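Local coordinates for protein amidohydrolase (Staphylococcus aureus, PDB 3NUR) that is a putative amidohydrolase that probably hydrolyses carbon-nitrogen bonds of linear amides, using a metal bound in a TIM barrel, at residues 22-33 with 339-353. Numbering follows the deposited sequence.
Sequences MKSITFEEHYVI and KEKISYTNGAKLLGL. With CA (calcium ion), chain B.
Ile25 lays its CD1 methyl over one face of the Tyr344 ring, a CH-pi contact with CD1 3.6 Å from the ring centroid and 8° off the normal. With chi1 at -60°, CG1 lies anti to the carbonyl carbon and leads CD1 onto the helix, where it meets Ala348 CB, and to Leu353 CD1 just beyond the helix end. CG2 faces Leu351 CD1 at 4.1 Å. Phe27 adds its ring rim: CZ abuts Gly347 CA at 3.5 Å near the ring plane, where the glycine allows close approach. CZ also lies near Leu351 CD1.

A backbone bond sets the pairing: Ile25 N gives a nearly straight bond of 2.9 Å to Ser343 O, a carbonyl left without an intrahelical amide by the pi-type turn at 341-345. In one of its two conformers, Ser343 OG donates to Lys23 O at 2.8 Å, from above the carbonyl plane. At the exposed end, the selenium of Met22 (selenomethionine) rests against the backbone of Glu340, its terminal methyl against Lys339 CB.

Ser24 and Thr26 pair through backbone bonds with the parallel strand 87-94, and the C-terminal helix packs against their strand, the first of the barrel. Past the corner at Phe27, Glu28 OE1 and His30 NE2 bind calcium with His192 and Asp316. The contact thus joins apolar packing to a backbone bond satisfying a carbonyl released by the helix distortion, away from the metal.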
loop_
_atom_site.group_PDB
_atom_site.type_symbol
_atom_site.label_atom_id
_atom_site.label_comp_id
_atom_site.label_asym_id
_atom_site.label_seq_id
_atom_site.Cartn_x
_atom_site.Cartn_y
_atom_site.Cartn_z
HETATM N N MSE A 22 21.417 -3.055 11.387
HETATM C CA MSE A 22 20.196 -3.866 11.328
HETATM C C MSE A 22 19.493 -3.675 9.970
HETATM O O MSE A 22 19.190 -2.535 9.595
HETATM C CB MSE A 22 19.254 -3.501 12.477
HETATM C CG MSE A 22 18.178 -4.549 12.735
HETATM SE SE MSE A 22 16.814 -3.916 13.972
HETATM C CE MSE A 22 17.881 -3.805 15.629
ATOM N N LYS A 23 19.230 -4.784 9.251
ATOM C CA LYS A 23 18.631 -4.732 7.918
ATOM C C LYS A 23 17.111 -4.695 7.935
ATOM O O LYS A 23 16.482 -5.190 8.871
ATOM C CB LYS A 23 19.150 -5.847 7.002
ATOM C CG LYS A 23 20.659 -5.839 6.783
ATOM C CD LYS A 23 21.132 -4.732 5.835
ATOM C CE LYS A 23 22.636 -4.624 5.835
ATOM N NZ LYS A 23 23.287 -5.879 5.377
ATOM N N SER A 24 16.528 -4.072 6.903
ATOM C CA SER A 24 15.087 -3.910 6.839
ATOM C C SER A 24 14.457 -4.501 5.611
ATOM O O SER A 24 15.137 -4.749 4.604
ATOM C CB SER A 24 14.724 -2.426 6.926
ATOM O OG SER A 24 15.183 -1.710 5.786
ATOM N N ILE A 25 13.143 -4.716 5.702
ATOM C CA ILE A 25 12.267 -5.097 4.587
ATOM C C ILE A 25 11.408 -3.820 4.403
ATOM O O ILE A 25 10.784 -3.366 5.370
ATOM C CB ILE A 25 11.386 -6.341 4.868
ATOM C CG1 ILE A 25 12.234 -7.604 5.170
ATOM C CG2 ILE A 25 10.434 -6.608 3.673
ATOM C CD1 ILE A 25 11.399 -8.796 5.814
ATOM N N THR A 26 11.394 -3.232 3.197
ATOM C CA THR A 26 10.623 -2.001 2.941
ATOM C C THR A 26 9.405 -2.339 2.048
ATOM O O THR A 26 9.537 -3.078 1.054
ATOM C CB THR A 26 11.508 -0.843 2.481
ATOM O OG1 THR A 26 12.257 -1.260 1.352
ATOM C CG2 THR A 26 12.466 -0.319 3.583
ATOM N N PHE A 27 8.226 -1.821 2.421
ATOM C CA PHE A 27 6.960 -2.238 1.816
ATOM C C PHE A 27 6.287 -1.377 0.746
ATOM O O PHE A 27 5.324 -1.841 0.118
ATOM C CB PHE A 27 5.975 -2.600 2.929
ATOM C CG PHE A 27 6.200 -3.970 3.516
ATOM C CD1 PHE A 27 5.432 -5.055 3.100
ATOM C CD2 PHE A 27 7.166 -4.174 4.501
ATOM C CE1 PHE A 27 5.641 -6.330 3.637
ATOM C CE2 PHE A 27 7.354 -5.444 5.063
ATOM C CZ PHE A 27 6.588 -6.509 4.628
ATOM N N GLU A 28 6.732 -0.123 0.568
ATOM C CA GLU A 28 6.087 0.747 -0.423
ATOM C C GLU A 28 7.167 1.290 -1.315
ATOM O O GLU A 28 7.622 2.405 -1.123
ATOM C CB GLU A 28 5.274 1.868 0.272
ATOM C CG GLU A 28 4.266 2.526 -0.665
ATOM C CD GLU A 28 3.644 3.780 -0.080
ATOM O OE1 GLU A 28 3.802 4.858 -0.696
ATOM O OE2 GLU A 28 3.042 3.698 1.017
ATOM N N GLU A 29 7.672 0.444 -2.214
ATOM C CA GLU A 29 8.816 0.776 -3.068
ATOM C C GLU A 29 8.350 0.546 -4.491
ATOM O O GLU A 29 7.803 -0.528 -4.790
ATOM C CB GLU A 29 9.996 -0.135 -2.663
ATOM C CG GLU A 29 10.150 -0.261 -1.130
ATOM C CD GLU A 29 10.164 1.028 -0.309
ATOM O OE1 GLU A 29 10.845 1.995 -0.718
ATOM O OE2 GLU A 29 9.491 1.073 0.748
ATOM N N HIS A 30 8.512 1.573 -5.343
ATOM C CA HIS A 30 7.906 1.569 -6.664
ATOM C C HIS A 30 8.796 1.394 -7.857
ATOM O O HIS A 30 9.957 1.795 -7.858
ATOM C CB HIS A 30 7.071 2.849 -6.839
ATOM C CG HIS A 30 6.047 3.046 -5.755
ATOM N ND1 HIS A 30 4.939 2.211 -5.644
ATOM C CD2 HIS A 30 5.975 3.998 -4.789
ATOM C CE1 HIS A 30 4.241 2.665 -4.612
ATOM N NE2 HIS A 30 4.826 3.734 -4.059
ATOM N N TYR A 31 8.185 0.878 -8.920
ATOM C CA TYR A 31 8.832 0.758 -10.215
ATOM C C TYR A 31 7.820 1.118 -11.300
ATOM O O TYR A 31 6.623 1.011 -11.076
ATOM C CB TYR A 31 9.378 -0.681 -10.444
ATOM C CG TYR A 31 8.309 -1.684 -10.809
ATOM C CD1 TYR A 31 7.511 -2.264 -9.829
ATOM C CD2 TYR A 31 8.016 -1.969 -12.146
ATOM C CE1 TYR A 31 6.491 -3.142 -10.159
ATOM C CE2 TYR A 31 6.983 -2.837 -12.489
ATOM C CZ TYR A 31 6.217 -3.413 -11.488
ATOM O OH TYR A 31 5.192 -4.264 -11.788
ATOM N N VAL A 32 8.310 1.487 -12.495
ATOM C CA VAL A 32 7.454 1.660 -13.673
ATOM C C VAL A 32 8.225 1.024 -14.819
ATOM O O VAL A 32 9.441 0.799 -14.692
ATOM C CB VAL A 32 7.011 3.120 -13.990
ATOM C CG1 VAL A 32 6.282 3.763 -12.810
ATOM C CG2 VAL A 32 8.184 3.993 -14.461
ATOM N N ILE A 33 7.507 0.724 -15.919
ATOM C CA ILE A 33 8.112 0.174 -17.130
ATOM C C ILE A 33 7.868 1.192 -18.246
ATOM O O ILE A 33 6.719 1.526 -18.547
ATOM C CB ILE A 33 7.605 -1.254 -17.457
ATOM C CG1 ILE A 33 8.071 -2.243 -16.371
ATOM C CG2 ILE A 33 8.096 -1.708 -18.852
ATOM C CD1 ILE A 33 7.149 -3.360 -16.141
ATOM N N LYS A 339 12.567 -2.506 17.514
ATOM C CA LYS A 339 13.284 -2.128 16.296
ATOM C C LYS A 339 13.306 -3.311 15.340
ATOM O O LYS A 339 13.038 -3.130 14.151
ATOM C CB LYS A 339 14.738 -1.752 16.613
ATOM C CG LYS A 339 14.925 -0.448 17.342
ATOM C CD LYS A 339 16.414 -0.158 17.402
ATOM C CE LYS A 339 16.748 0.747 18.540
ATOM N NZ LYS A 339 18.173 1.148 18.510
ATOM N N GLU A 340 13.616 -4.517 15.857
ATOM C CA GLU A 340 13.651 -5.754 15.035
ATOM C C GLU A 340 12.297 -6.039 14.367
ATOM O O GLU A 340 12.258 -6.371 13.172
ATOM C CB GLU A 340 14.099 -6.965 15.869
ATOM C CG GLU A 340 15.573 -6.964 16.239
ATOM C CD GLU A 340 15.997 -8.116 17.138
ATOM O OE1 GLU A 340 15.516 -9.254 16.923
ATOM O OE2 GLU A 340 16.830 -7.887 18.046
ATOM N N LYS A 341 11.203 -5.857 15.124
ATOM C CA LYS A 341 9.835 -6.073 14.639
ATOM C C LYS A 341 9.502 -5.156 13.454
ATOM O O LYS A 341 9.074 -5.637 12.393
ATOM C CB LYS A 341 8.807 -5.904 15.780
ATOM C CG LYS A 341 8.798 -7.070 16.761
ATOM C CD LYS A 341 7.733 -6.898 17.838
ATOM C CE LYS A 341 7.509 -8.198 18.571
ATOM N NZ LYS A 341 6.447 -8.061 19.600
ATOM N N ILE A 342 9.718 -3.855 13.637
ATOM C CA ILE A 342 9.437 -2.870 12.586
ATOM C C ILE A 342 10.365 -3.055 11.392
ATOM O O ILE A 342 9.893 -2.996 10.254
ATOM C CB ILE A 342 9.535 -1.412 13.130
ATOM C CG1 ILE A 342 8.519 -1.167 14.251
ATOM C CG2 ILE A 342 9.374 -0.371 11.980
ATOM C CD1 ILE A 342 8.906 0.150 15.060
ATOM N N SER A 343 11.671 -3.264 11.646
ATOM C CA SER A 343 12.646 -3.395 10.570
ATOM C C SER A 343 12.414 -4.630 9.698
ATOM O O SER A 343 12.408 -4.510 8.462
ATOM C CB SER A 343 14.066 -3.393 11.132
ATOM O OG SER A 343 15.035 -3.134 10.130
ATOM N N TYR A 344 12.249 -5.808 10.324
ATOM C CA TYR A 344 12.169 -7.055 9.556
ATOM C C TYR A 344 11.169 -8.112 10.012
ATOM O O TYR A 344 10.582 -8.776 9.152
ATOM C CB TYR A 344 13.601 -7.667 9.629
ATOM C CG TYR A 344 13.946 -8.754 8.634
ATOM C CD1 TYR A 344 14.709 -8.470 7.502
ATOM C CD2 TYR A 344 13.629 -10.086 8.885
ATOM C CE1 TYR A 344 15.060 -9.472 6.592
ATOM C CE2 TYR A 344 13.959 -11.095 7.975
ATOM C CZ TYR A 344 14.675 -10.782 6.830
ATOM O OH TYR A 344 15.002 -11.761 5.922
ATOM N N THR A 345 11.059 -8.367 11.326
ATOM C CA THR A 345 10.266 -9.510 11.796
ATOM C C THR A 345 8.781 -9.457 11.542
ATOM O O THR A 345 8.218 -10.486 11.174
ATOM C CB THR A 345 10.650 -10.025 13.196
ATOM O OG1 THR A 345 10.082 -9.189 14.191
ATOM C CG2 THR A 345 12.155 -10.221 13.394
ATOM N N ASN A 346 8.122 -8.288 11.737
ATOM C CA ASN A 346 6.679 -8.227 11.435
ATOM C C ASN A 346 6.451 -8.592 9.950
ATOM O O ASN A 346 5.567 -9.387 9.649
ATOM C CB ASN A 346 6.101 -6.835 11.700
ATOM C CG ASN A 346 6.030 -6.419 13.143
ATOM O OD1 ASN A 346 6.031 -7.246 14.073
ATOM N ND2 ASN A 346 5.926 -5.103 13.351
ATOM N N GLY A 347 7.270 -8.016 9.068
ATOM C CA GLY A 347 7.178 -8.200 7.623
ATOM C C GLY A 347 7.541 -9.590 7.147
ATOM O O GLY A 347 6.853 -10.139 6.283
ATOM N N ALA A 348 8.607 -10.188 7.739
ATOM C CA ALA A 348 9.042 -11.550 7.377
ATOM C C ALA A 348 7.924 -12.563 7.722
ATOM O O ALA A 348 7.648 -13.470 6.927
ATOM C CB ALA A 348 10.319 -11.898 8.131
ATOM N N LYS A 349 7.222 -12.350 8.854
ATOM C CA LYS A 349 6.102 -13.222 9.248
ATOM C C LYS A 349 4.942 -13.080 8.254
ATOM O O LYS A 349 4.407 -14.081 7.761
ATOM C CB LYS A 349 5.649 -12.940 10.685
ATOM C CG LYS A 349 6.633 -13.482 11.710
ATOM C CD LYS A 349 6.254 -13.153 13.147
ATOM C CE LYS A 349 7.412 -13.385 14.105
ATOM N NZ LYS A 349 7.936 -14.780 14.055
ATOM N N LEU A 350 4.600 -11.830 7.924
ATOM C CA LEU A 350 3.514 -11.511 6.993
ATOM C C LEU A 350 3.746 -12.108 5.587
ATOM O O LEU A 350 2.810 -12.648 4.986
ATOM C CB LEU A 350 3.377 -9.977 6.894
ATOM C CG LEU A 350 2.243 -9.434 5.989
ATOM C CD1 LEU A 350 0.881 -9.974 6.422
ATOM C CD2 LEU A 350 2.233 -7.914 6.002
ATOM N N LEU A 351 4.981 -12.012 5.080
ATOM C CA LEU A 351 5.370 -12.490 3.746
ATOM C C LEU A 351 5.740 -13.985 3.702
ATOM O O LEU A 351 6.022 -14.506 2.616
ATOM C CB LEU A 351 6.571 -11.681 3.213
ATOM C CG LEU A 351 6.415 -10.160 3.027
ATOM C CD1 LEU A 351 7.760 -9.524 2.726
ATOM C CD2 LEU A 351 5.430 -9.820 1.941
ATOM N N GLY A 352 5.785 -14.628 4.863
ATOM C CA GLY A 352 6.165 -16.033 4.986
ATOM C C GLY A 352 7.617 -16.273 4.612
ATOM O O GLY A 352 7.920 -17.262 3.948
ATOM N N LEU A 353 8.523 -15.357 5.002
ATOM C CA LEU A 353 9.957 -15.486 4.707
ATOM C C LEU A 353 10.686 -16.321 5.750
ATOM O O LEU A 353 10.537 -16.081 6.944
ATOM C CB LEU A 353 10.641 -14.113 4.536
ATOM C CG LEU A 353 10.021 -13.101 3.559
ATOM C CD1 LEU A 353 10.879 -11.860 3.458
ATOM C CD2 LEU A 353 9.802 -13.693 2.163
HETATM CA CA CA B . 3.943 5.466 -2.754
HETATM O O HOH W 1 17.147 -0.405 9.576
HETATM O O HOH W 2 9.419 -3.815 7.731
HETATM O O HOH W 3 3.363 7.358 -1.836
HETATM O O HOH W 4 3.690 6.673 -4.645
#